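Local atomic coordinates of Pre-mRNA splicing factor PRP8 (Cyanidioschyzon merolae, PDB entry 6NQI), a protein that acts as a core splicing factor that probably binds spliceosomal snRNAs and intronic pre-mRNA, represented here by its RNase H-like domain. Residues L119-E124 against H164-A169; V40-R45 against R126-T131; A157-L162 against P193-A198; G26-W31 against A63-T68. One frame throughout, in Å; residues are numbered along the deposited sequence.

Contact 1: L119-E124 against H164-A169; sequences LMALPE and HALDRA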
# COMPACT_ATOMS: atom_id res chain seq x y z
N LEU A 119 -3.04 6.33 3.62
CA LEU A 119 -2.53 5.73 4.85
C LEU A 119 -1.45 6.60 5.51
O LEU A 119 -1.17 6.43 6.70
CB LEU A 119 -1.99 4.33 4.59
CG LEU A 119 -3.10 3.36 4.31
CD1 LEU A 119 -2.53 1.96 4.01
CD2 LEU A 119 -4.07 3.37 5.48
N MET A 120 -0.87 7.54 4.75
CA MET A 120 0.09 8.47 5.31
C MET A 120 -0.47 9.22 6.51
O MET A 120 0.30 9.79 7.29
CB MET A 120 0.51 9.49 4.24
CG MET A 120 1.83 10.19 4.50
SD MET A 120 3.14 8.98 4.55
CE MET A 120 3.52 8.95 6.30
N ALA A 121 -1.79 9.19 6.68
CA ALA A 121 -2.47 9.85 7.78
C ALA A 121 -2.51 9.04 9.07
O ALA A 121 -2.82 9.61 10.12
CB ALA A 121 -3.89 10.19 7.33
N LEU A 122 -2.16 7.75 9.05
CA LEU A 122 -2.19 6.98 10.29
C LEU A 122 -0.98 7.38 11.14
O LEU A 122 0.14 7.41 10.62
CB LEU A 122 -2.19 5.48 9.98
CG LEU A 122 -3.46 4.94 9.27
CD1 LEU A 122 -3.50 3.41 9.11
CD2 LEU A 122 -4.77 5.41 9.92
N PRO A 123 -1.17 7.74 12.41
CA PRO A 123 -0.04 8.30 13.18
C PRO A 123 1.10 7.32 13.41
O PRO A 123 2.26 7.74 13.46
CB PRO A 123 -0.70 8.75 14.49
CG PRO A 123 -2.15 8.91 14.16
CD PRO A 123 -2.42 7.82 13.17
N GLU A 124 0.81 6.02 13.54
CA GLU A 124 1.88 5.05 13.74
C GLU A 124 2.82 5.03 12.54
O GLU A 124 4.04 4.98 12.69
CB GLU A 124 1.26 3.67 13.98
CG GLU A 124 1.89 2.79 15.05
CD GLU A 124 0.81 2.14 15.91
OE1 GLU A 124 0.06 1.27 15.37
OE2 GLU A 124 0.73 2.48 17.12
N HIS A 164 -10.81 5.54 1.73
CA HIS A 164 -11.49 6.73 1.22
C HIS A 164 -11.86 7.70 2.33
O HIS A 164 -11.83 8.92 2.13
CB HIS A 164 -12.72 6.33 0.42
CG HIS A 164 -12.39 5.86 -0.96
ND1 HIS A 164 -12.41 6.69 -2.05
CD2 HIS A 164 -12.01 4.64 -1.42
CE1 HIS A 164 -12.08 6.01 -3.13
NE2 HIS A 164 -11.83 4.76 -2.78
N ALA A 165 -12.22 7.19 3.51
CA ALA A 165 -12.52 8.08 4.62
C ALA A 165 -11.28 8.84 5.06
O ALA A 165 -11.35 10.05 5.36
CB ALA A 165 -13.11 7.28 5.79
N LEU A 166 -10.12 8.18 5.05
CA LEU A 166 -8.87 8.84 5.40
C LEU A 166 -8.50 9.90 4.36
O LEU A 166 -7.92 10.93 4.71
CB LEU A 166 -7.75 7.80 5.52
CG LEU A 166 -7.81 6.94 6.78
CD1 LEU A 166 -6.75 5.87 6.78
CD2 LEU A 166 -7.62 7.84 7.97
N ASP A 167 -8.87 9.67 3.10
CA ASP A 167 -8.60 10.63 2.03
C ASP A 167 -9.56 11.82 2.04
O ASP A 167 -9.20 12.87 1.51
CB ASP A 167 -8.62 9.93 0.67
CG ASP A 167 -8.05 10.79 -0.44
OD1 ASP A 167 -7.24 11.70 -0.14
OD2 ASP A 167 -8.42 10.58 -1.61
N ARG A 168 -10.77 11.70 2.60
CA ARG A 168 -11.68 12.85 2.57
C ARG A 168 -11.94 13.50 3.92
O ARG A 168 -12.44 14.62 3.95
CB ARG A 168 -13.06 12.46 2.02
CG ARG A 168 -13.16 12.13 0.56
CD ARG A 168 -14.65 11.90 0.24
NE ARG A 168 -14.83 11.01 -0.90
CZ ARG A 168 -15.29 9.76 -0.81
NH1 ARG A 168 -15.63 9.27 0.38
NH2 ARG A 168 -15.40 9.01 -1.89
N ALA A 169 -11.61 12.84 5.02
CA ALA A 169 -11.81 13.41 6.34
C ALA A 169 -10.87 12.72 7.32
O ALA A 169 -11.35 12.11 8.29
CB ALA A 169 -13.26 13.28 6.79
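Leu166 pushes its branched end from the last turns of helix 152-168 into the notch formed by Leu119, Ala121 and Leu122, just ahead of helix 123-130. The two methyls of Leu166 divide the work. CD1 serves two leucines at once, lying 3.7 Å from Leu122 CD2 and 3.9 Å from Leu119 CD2. CD2 of Leu166 faces the small Ala121, whose CB stands farther off at 4.5 Å. Leu122 meets Leu166 nearly at a right angle, whereas Leu119 comes to it on a slant. In Leu166, CG sits beside the backbone N and anti to the carbonyl carbon (chi1 -73°), and this rotation sends both methyls across the interface. A 3-10 turn, with Leu122 N donating to Leu119 O at 2.9 Å, probably helps hold the side chains of the notch in place. Behind it, Leu119 rests on Trp29 of the sheet and on Phe159 and Leu163, while Val173 of helix 170-176 also packs on Leu166.

The close side is therefore the three-leucine cluster, which is buried. Toward Ala121 the fit slackens, and that residue is partly exposed to solvent. With no hydrogen bond or charge pair across it, the joint is purely apolar, so its fit probably rests on side-chain shape and the exclusion of water.

Contact 2: V40-R45 against R126-T131; sequences VKIVHR and RDRTQT
Ile42 and Thr129 meet with no ring between them, and the flat groups stand at the margin: the guanidinium of Arg45 has His44 NE2 at its edge, in plane, and neither group touches segment 126-131. The contact illustrates how an RNase H-like fold covers its central sheet with helices, here helix 123-130 lying against strand 37-43, the third strand of the antiparallel part. Ile42 does the reaching. Its CD1 extends along the helix backbone, 3.8 Å from Thr129 CA and equally 3.8 Å from Arg128 O, while its other branch, CG2, meets Thr129 CG2 at 3.8 Å. The torsion about CA-CB (chi1 -52°) keeps CG1 anti to the carbonyl carbon, which lets both branches straddle the threonine. An alanine in place of Ile42 would probably open a gap beneath the helix and leave the methyl of Thr129 without this apolar partner on the strand. The aliphatic part of Arg128 adds a looser touch, its CG 4.4 Å from Ile42 CD1, on the exposed margin. The hydroxyl of Thr129 is engaged within its own helix, bonded to Ile125 O. Thr129 O accepts a hydrogen bond from Asn25 ND2 and also lies 3.9 Å from Ile42 CG2.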
# COMPACT_ATOMS: atom_id res chain seq x y z
N VAL A 40 5.11 -1.33 3.59
CA VAL A 40 5.47 0.08 3.68
C VAL A 40 6.96 0.18 3.40
O VAL A 40 7.78 -0.37 4.15
CB VAL A 40 5.12 0.68 5.04
CG1 VAL A 40 5.33 2.16 5.02
CG2 VAL A 40 3.69 0.37 5.40
N LYS A 41 7.31 0.85 2.32
CA LYS A 41 8.71 1.10 1.99
C LYS A 41 8.97 2.59 2.18
O LYS A 41 8.52 3.41 1.38
CB LYS A 41 9.01 0.63 0.56
CG LYS A 41 10.37 1.05 0.07
CD LYS A 41 11.50 0.24 0.72
CE LYS A 41 12.83 0.51 0.01
NZ LYS A 41 13.96 -0.24 0.64
N ILE A 42 9.68 2.94 3.24
CA ILE A 42 10.01 4.35 3.50
C ILE A 42 11.13 4.78 2.56
O ILE A 42 12.18 4.14 2.53
CB ILE A 42 10.39 4.57 4.98
CG1 ILE A 42 9.29 3.98 5.89
CG2 ILE A 42 10.58 6.03 5.25
CD1 ILE A 42 9.63 3.95 7.36
N VAL A 43 10.88 5.81 1.76
CA VAL A 43 11.85 6.39 0.82
C VAL A 43 12.55 7.57 1.51
O VAL A 43 11.93 8.62 1.74
CB VAL A 43 11.18 6.82 -0.49
CG1 VAL A 43 12.19 7.52 -1.41
CG2 VAL A 43 10.54 5.63 -1.18
N HIS A 44 13.83 7.42 1.83
CA HIS A 44 14.51 8.45 2.59
C HIS A 44 14.75 9.71 1.76
O HIS A 44 14.87 9.66 0.53
CB HIS A 44 15.84 7.93 3.11
CG HIS A 44 16.28 8.62 4.36
ND1 HIS A 44 17.11 9.72 4.36
CD2 HIS A 44 15.96 8.37 5.66
CE1 HIS A 44 17.30 10.11 5.61
NE2 HIS A 44 16.62 9.31 6.41
N ARG A 45 14.86 10.85 2.45
CA ARG A 45 15.05 12.11 1.76
C ARG A 45 16.35 12.16 0.97
O ARG A 45 16.40 12.88 -0.04
CB ARG A 45 15.10 13.28 2.74
CG ARG A 45 13.82 13.80 3.28
CD ARG A 45 14.14 14.59 4.53
NE ARG A 45 14.72 13.65 5.48
CZ ARG A 45 15.11 13.95 6.71
NH1 ARG A 45 15.00 15.20 7.18
NH2 ARG A 45 15.63 12.99 7.47
N ARG A 126 3.05 7.46 10.04
CA ARG A 126 3.69 8.76 9.89
C ARG A 126 4.88 8.90 10.83
O ARG A 126 5.96 9.35 10.43
CB ARG A 126 2.63 9.85 10.09
CG ARG A 126 3.11 11.24 9.90
CD ARG A 126 2.04 12.18 10.45
NE ARG A 126 1.70 11.85 11.84
CZ ARG A 126 0.75 12.44 12.54
NH1 ARG A 126 0.02 13.42 12.01
NH2 ARG A 126 0.51 12.05 13.78
N ASP A 127 4.71 8.45 12.08
CA ASP A 127 5.75 8.55 13.09
C ASP A 127 6.91 7.61 12.81
O ASP A 127 8.08 7.99 13.01
CB ASP A 127 5.16 8.29 14.47
CG ASP A 127 4.31 9.44 14.96
OD1 ASP A 127 4.38 10.52 14.33
OD2 ASP A 127 3.58 9.28 15.97
N ARG A 128 6.64 6.37 12.38
CA ARG A 128 7.76 5.51 12.01
C ARG A 128 8.46 6.06 10.77
O ARG A 128 9.67 5.88 10.62
CB ARG A 128 7.29 4.08 11.78
CG ARG A 128 8.41 3.10 11.49
CD ARG A 128 7.82 1.74 11.17
NE ARG A 128 8.78 0.63 11.13
CZ ARG A 128 8.72 -0.44 11.92
NH1 ARG A 128 7.75 -0.56 12.82
NH2 ARG A 128 9.64 -1.40 11.80
N THR A 129 7.73 6.78 9.92
CA THR A 129 8.29 7.25 8.66
C THR A 129 9.25 8.40 8.85
O THR A 129 10.38 8.36 8.35
CB THR A 129 7.18 7.67 7.71
OG1 THR A 129 6.38 6.54 7.35
CG2 THR A 129 7.76 8.33 6.46
N GLN A 130 8.82 9.45 9.55
CA GLN A 130 9.70 10.62 9.67
C GLN A 130 10.98 10.32 10.43
O GLN A 130 12.06 10.80 10.06
CB GLN A 130 8.97 11.79 10.30
CG GLN A 130 7.98 12.40 9.34
CD GLN A 130 7.26 13.57 9.94
OE1 GLN A 130 7.89 14.46 10.54
NE2 GLN A 130 5.94 13.59 9.78
N THR A 131 10.90 9.50 11.47
CA THR A 131 12.06 9.18 12.28
C THR A 131 13.00 8.17 11.63
O THR A 131 14.03 7.84 12.22
CB THR A 131 11.60 8.64 13.64
OG1 THR A 131 10.57 7.65 13.43
CG2 THR A 131 11.09 9.77 14.56

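Contact 3: A157-L162 against P193-A198; sequences ARFLLL and PWLWPA
Leu162 sets a methyl over the six-membered ring of the Trp196 indole. CD1 hangs 3.6 Å from the centroid of that ring, only 15° off the ring normal, which makes a CH-pi contact over the face; its closest ring atom is Trp196 CZ2 at 3.5 Å. The two side chains arrive from opposite directions, and the first bonds of Leu162 share the approach, with CB 3.9 Å from Trp196 CH2. On the other face of the indole lies Leu195, from the neighbouring position in the same loop, its CG 4.0 Å above the ring plane and displaced toward the rim. The indole is thus a flat plate held between two leucines.

In this RNase H-like domain the arrangement joins helix 152-168 to the irregular chain that leads into helix 201-210.

Phe159 completes the arrangement from one turn earlier in the helix. Its CD1 comes to the edge of the Trp196 ring, near that ring's plane, while its own CE1 receives Leu195 CD2 at 3.9 Å, again at the edge. The extended first torsion of Phe159 (chi1 -174°) carries the phenyl clear of the helix to this position, where it also meets Trp31 of the sheet. Trp146 packs against Trp196 with planes inclined at about 25° and is also the cation-pi partner of Arg158, which forms salt bridges with Glu201 and Glu208. The indole nitrogen, Trp196 NE1, makes a weak hydrogen bond to Gly142 O.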
# COMPACT_ATOMS: atom_id res chain seq x y z
N ALA A 157 -13.42 -4.77 1.51
CA ALA A 157 -14.28 -3.60 1.37
C ALA A 157 -14.12 -2.64 2.55
O ALA A 157 -14.18 -1.42 2.38
CB ALA A 157 -15.74 -4.05 1.22
N ARG A 158 -13.93 -3.18 3.75
CA ARG A 158 -13.75 -2.35 4.93
C ARG A 158 -12.47 -1.54 4.82
O ARG A 158 -12.46 -0.33 5.08
CB ARG A 158 -13.69 -3.24 6.17
CG ARG A 158 -13.70 -2.47 7.45
CD ARG A 158 -13.70 -3.42 8.63
NE ARG A 158 -14.91 -4.21 8.72
CZ ARG A 158 -15.10 -5.15 9.64
NH1 ARG A 158 -14.15 -5.41 10.52
NH2 ARG A 158 -16.24 -5.84 9.66
N PHE A 159 -11.39 -2.21 4.44
CA PHE A 159 -10.13 -1.52 4.19
C PHE A 159 -10.31 -0.42 3.16
O PHE A 159 -9.84 0.70 3.35
CB PHE A 159 -9.10 -2.57 3.74
CG PHE A 159 -7.72 -2.06 3.58
CD1 PHE A 159 -6.84 -2.08 4.65
CD2 PHE A 159 -7.26 -1.62 2.35
CE1 PHE A 159 -5.55 -1.64 4.51
CE2 PHE A 159 -5.96 -1.18 2.21
CZ PHE A 159 -5.11 -1.20 3.29
N LEU A 160 -11.04 -0.70 2.08
CA LEU A 160 -11.22 0.30 1.03
C LEU A 160 -12.02 1.50 1.55
O LEU A 160 -11.68 2.66 1.25
CB LEU A 160 -11.89 -0.34 -0.18
CG LEU A 160 -11.81 0.34 -1.56
CD1 LEU A 160 -10.39 0.69 -1.96
CD2 LEU A 160 -12.41 -0.57 -2.61
N LEU A 161 -13.07 1.24 2.32
CA LEU A 161 -13.87 2.32 2.91
C LEU A 161 -13.03 3.17 3.84
O LEU A 161 -13.16 4.40 3.86
CB LEU A 161 -15.07 1.74 3.67
CG LEU A 161 -15.96 2.75 4.40
CD1 LEU A 161 -16.53 3.77 3.43
CD2 LEU A 161 -17.07 2.05 5.16
N LEU A 162 -12.14 2.53 4.60
CA LEU A 162 -11.22 3.26 5.47
C LEU A 162 -10.29 4.14 4.65
O LEU A 162 -10.04 5.29 5.02
CB LEU A 162 -10.40 2.28 6.31
CG LEU A 162 -11.17 1.74 7.51
CD1 LEU A 162 -10.43 0.59 8.15
CD2 LEU A 162 -11.46 2.81 8.53
N PRO A 193 2.79 -6.15 13.02
CA PRO A 193 1.95 -5.14 13.69
C PRO A 193 0.63 -4.91 12.97
O PRO A 193 0.56 -4.91 11.73
CB PRO A 193 2.83 -3.88 13.67
CG PRO A 193 3.72 -4.04 12.50
CD PRO A 193 3.95 -5.52 12.34
N TRP A 194 -0.44 -4.72 13.75
CA TRP A 194 -1.73 -4.41 13.15
C TRP A 194 -1.80 -2.92 12.84
O TRP A 194 -1.42 -2.07 13.66
CB TRP A 194 -2.90 -4.79 14.06
CG TRP A 194 -3.08 -6.27 14.35
CD1 TRP A 194 -2.23 -7.28 13.99
CD2 TRP A 194 -4.16 -6.89 15.07
NE1 TRP A 194 -2.72 -8.49 14.44
CE2 TRP A 194 -3.90 -8.27 15.11
CE3 TRP A 194 -5.32 -6.40 15.69
CZ2 TRP A 194 -4.76 -9.18 15.74
CZ3 TRP A 194 -6.17 -7.30 16.31
CH2 TRP A 194 -5.88 -8.68 16.34
N LEU A 195 -2.35 -2.61 11.69
CA LEU A 195 -2.53 -1.25 11.24
C LEU A 195 -3.69 -0.57 11.97
O LEU A 195 -3.74 0.66 12.00
CB LEU A 195 -2.75 -1.27 9.73
CG LEU A 195 -2.77 -0.03 8.87
CD1 LEU A 195 -1.34 0.36 8.56
CD2 LEU A 195 -3.55 -0.33 7.60
N TRP A 196 -4.64 -1.35 12.48
CA TRP A 196 -5.84 -0.92 13.19
C TRP A 196 -5.91 -1.40 14.63
O TRP A 196 -5.31 -2.42 14.98
CB TRP A 196 -7.07 -1.45 12.44
CG TRP A 196 -6.94 -1.16 11.01
CD1 TRP A 196 -6.64 -2.05 10.02
CD2 TRP A 196 -7.08 0.11 10.39
NE1 TRP A 196 -6.61 -1.41 8.81
CE2 TRP A 196 -6.87 -0.08 9.01
CE3 TRP A 196 -7.38 1.39 10.86
CZ2 TRP A 196 -6.94 0.97 8.09
CZ3 TRP A 196 -7.46 2.43 9.95
CH2 TRP A 196 -7.24 2.21 8.58
N PRO A 197 -6.68 -0.71 15.48
CA PRO A 197 -6.85 -1.16 16.86
C PRO A 197 -7.70 -2.42 16.94
O PRO A 197 -8.49 -2.73 16.05
CB PRO A 197 -7.57 0.02 17.52
CG PRO A 197 -8.33 0.64 16.41
CD PRO A 197 -7.44 0.53 15.22
N ALA A 198 -7.52 -3.15 18.05
CA ALA A 198 -8.19 -4.43 18.28
C ALA A 198 -9.61 -4.21 18.80
O ALA A 198 -9.84 -4.07 20.00
CB ALA A 198 -7.38 -5.28 19.25

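Contact 4: G26-W31 against A63-T68; sequences GVIWIW and AEHVLT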
# COMPACT_ATOMS: atom_id res chain seq x y z
N GLY A 26 9.48 10.08 2.05
CA GLY A 26 8.29 9.56 1.42
C GLY A 26 8.04 8.09 1.75
O GLY A 26 8.73 7.49 2.57
N VAL A 27 7.03 7.52 1.08
CA VAL A 27 6.63 6.12 1.29
C VAL A 27 6.12 5.56 -0.03
O VAL A 27 5.48 6.27 -0.82
CB VAL A 27 5.56 5.98 2.40
CG1 VAL A 27 4.94 4.61 2.39
CG2 VAL A 27 6.15 6.21 3.77
N ILE A 28 6.40 4.28 -0.28
CA ILE A 28 5.75 3.50 -1.33
C ILE A 28 4.94 2.38 -0.68
O ILE A 28 5.46 1.64 0.17
CB ILE A 28 6.77 2.92 -2.33
CG1 ILE A 28 7.48 4.04 -3.07
CG2 ILE A 28 6.05 1.90 -3.30
CD1 ILE A 28 8.55 3.57 -4.01
N TRP A 29 3.66 2.29 -1.03
CA TRP A 29 2.76 1.29 -0.44
C TRP A 29 2.51 0.13 -1.38
O TRP A 29 2.29 0.33 -2.58
CB TRP A 29 1.42 1.92 -0.10
CG TRP A 29 1.52 3.27 0.49
CD1 TRP A 29 1.58 4.45 -0.17
CD2 TRP A 29 1.51 3.58 1.88
NE1 TRP A 29 1.64 5.49 0.73
CE2 TRP A 29 1.59 4.97 2.00
CE3 TRP A 29 1.43 2.81 3.05
CZ2 TRP A 29 1.60 5.62 3.22
CZ3 TRP A 29 1.45 3.45 4.27
CH2 TRP A 29 1.53 4.84 4.35
N ILE A 30 2.45 -1.09 -0.82
CA ILE A 30 1.96 -2.27 -1.54
C ILE A 30 0.92 -2.98 -0.68
O ILE A 30 1.26 -3.57 0.35
CB ILE A 30 3.08 -3.25 -1.92
CG1 ILE A 30 4.11 -2.58 -2.83
CG2 ILE A 30 2.46 -4.53 -2.57
CD1 ILE A 30 5.22 -3.50 -3.18
N TRP A 31 -0.34 -2.97 -1.13
CA TRP A 31 -1.44 -3.66 -0.47
C TRP A 31 -1.64 -5.00 -1.15
O TRP A 31 -1.84 -5.06 -2.37
CB TRP A 31 -2.71 -2.80 -0.51
CG TRP A 31 -3.98 -3.51 -0.08
CD1 TRP A 31 -4.11 -4.50 0.84
CD2 TRP A 31 -5.31 -3.25 -0.58
NE1 TRP A 31 -5.43 -4.90 0.95
CE2 TRP A 31 -6.18 -4.14 0.09
CE3 TRP A 31 -5.84 -2.37 -1.52
CZ2 TRP A 31 -7.55 -4.16 -0.16
CZ3 TRP A 31 -7.22 -2.39 -1.76
CH2 TRP A 31 -8.05 -3.28 -1.08
N ALA A 63 9.59 0.73 -9.66
CA ALA A 63 9.74 -0.51 -10.43
C ALA A 63 10.77 -1.44 -9.78
O ALA A 63 10.54 -2.65 -9.65
CB ALA A 63 10.14 -0.18 -11.86
N GLU A 64 11.91 -0.88 -9.38
CA GLU A 64 12.95 -1.69 -8.76
C GLU A 64 12.47 -2.26 -7.41
O GLU A 64 12.77 -3.41 -7.07
CB GLU A 64 14.22 -0.86 -8.62
CG GLU A 64 15.47 -1.68 -8.40
CD GLU A 64 15.68 -2.10 -6.96
OE1 GLU A 64 15.07 -1.48 -6.04
OE2 GLU A 64 16.49 -3.05 -6.75
N HIS A 65 11.68 -1.48 -6.67
CA HIS A 65 11.16 -1.96 -5.39
C HIS A 65 10.21 -3.13 -5.58
O HIS A 65 10.33 -4.15 -4.89
CB HIS A 65 10.48 -0.81 -4.63
CG HIS A 65 9.71 -1.25 -3.41
ND1 HIS A 65 8.35 -1.02 -3.27
CD2 HIS A 65 10.10 -1.93 -2.31
CE1 HIS A 65 7.94 -1.52 -2.11
NE2 HIS A 65 8.98 -2.10 -1.52
N VAL A 66 9.27 -3.00 -6.52
CA VAL A 66 8.36 -4.11 -6.83
C VAL A 66 9.16 -5.35 -7.23
O VAL A 66 8.88 -6.46 -6.77
CB VAL A 66 7.34 -3.70 -7.90
CG1 VAL A 66 6.63 -4.92 -8.47
CG2 VAL A 66 6.29 -2.78 -7.29
N LEU A 67 10.18 -5.18 -8.08
CA LEU A 67 11.00 -6.34 -8.42
C LEU A 67 11.62 -6.96 -7.17
O LEU A 67 11.68 -8.19 -7.05
CB LEU A 67 12.07 -5.96 -9.44
CG LEU A 67 13.06 -7.09 -9.79
CD1 LEU A 67 12.36 -8.36 -10.26
CD2 LEU A 67 14.09 -6.65 -10.84
N THR A 68 12.09 -6.14 -6.23
CA THR A 68 12.72 -6.69 -5.03
C THR A 68 11.71 -7.45 -4.16
O THR A 68 12.00 -8.54 -3.65
CB THR A 68 13.41 -5.58 -4.23
OG1 THR A 68 14.37 -4.95 -5.07
CG2 THR A 68 14.15 -6.16 -3.04
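His65 reaches two isoleucines of strand 24-32 with the ND1-CE1 side of its imidazole. Its ND1 stands 3.7 Å from Ile28 CG2, and its CE1 stands 3.5 Å from Ile30 CD1, both methyls approaching the ring obliquely. The side chain leaves the helix with CG anti to the backbone N (chi1 170°), a rotation that lowers the ring toward the strand. Val66 makes a looser apolar touch, its CG2 being 4.3 Å from Ile30 CD1. In place of His65, an alanine would probably leave a gap over Ile28 and Ile30 and deprive both methyls of their contact with the ring.

These residues show the helix-on-sheet layer of the RNase H-like fold, in which helix 54-71 packs on strand 24-32: the axes of segments 63-68 and 26-31 approach to 10.4 Å and cross at -44°. Ile28 and Ile30, two positions apart in the strand, both face that helix, whereas Trp29 between them turns to the other side and has Val27 CG1 over the centre of one face.

Farther out, Lys41 of strand 37-43 packs on His65. Val14 of strand 11-21 and Leu93 of helix 90-97 pack on Val66, while Phe39 and Trp12 also pack on Ile30.

From the N terminus, strand 24-32 opens contact 4 and strand 37-43 opens contact 2 before helix 54-71 closes contact 4, so these two cross on neighbouring strands of one sheet, with a helix on each side. Segment 119-124 then begins contact 1, and contact 2 closes straight after it on helix 123-130, a second crossing. Helix 152-168 opens contact 3 and closes contact 1, and the loop 193-198 finally closes contact 3, a third crossing. None nests inside another, and contact 4 is complete before contacts 1 and 3 open. Trp29 and Trp31 of the sheet touch Leu119 and Phe159, tying the sheet to segment 119-124 and helix 152-168.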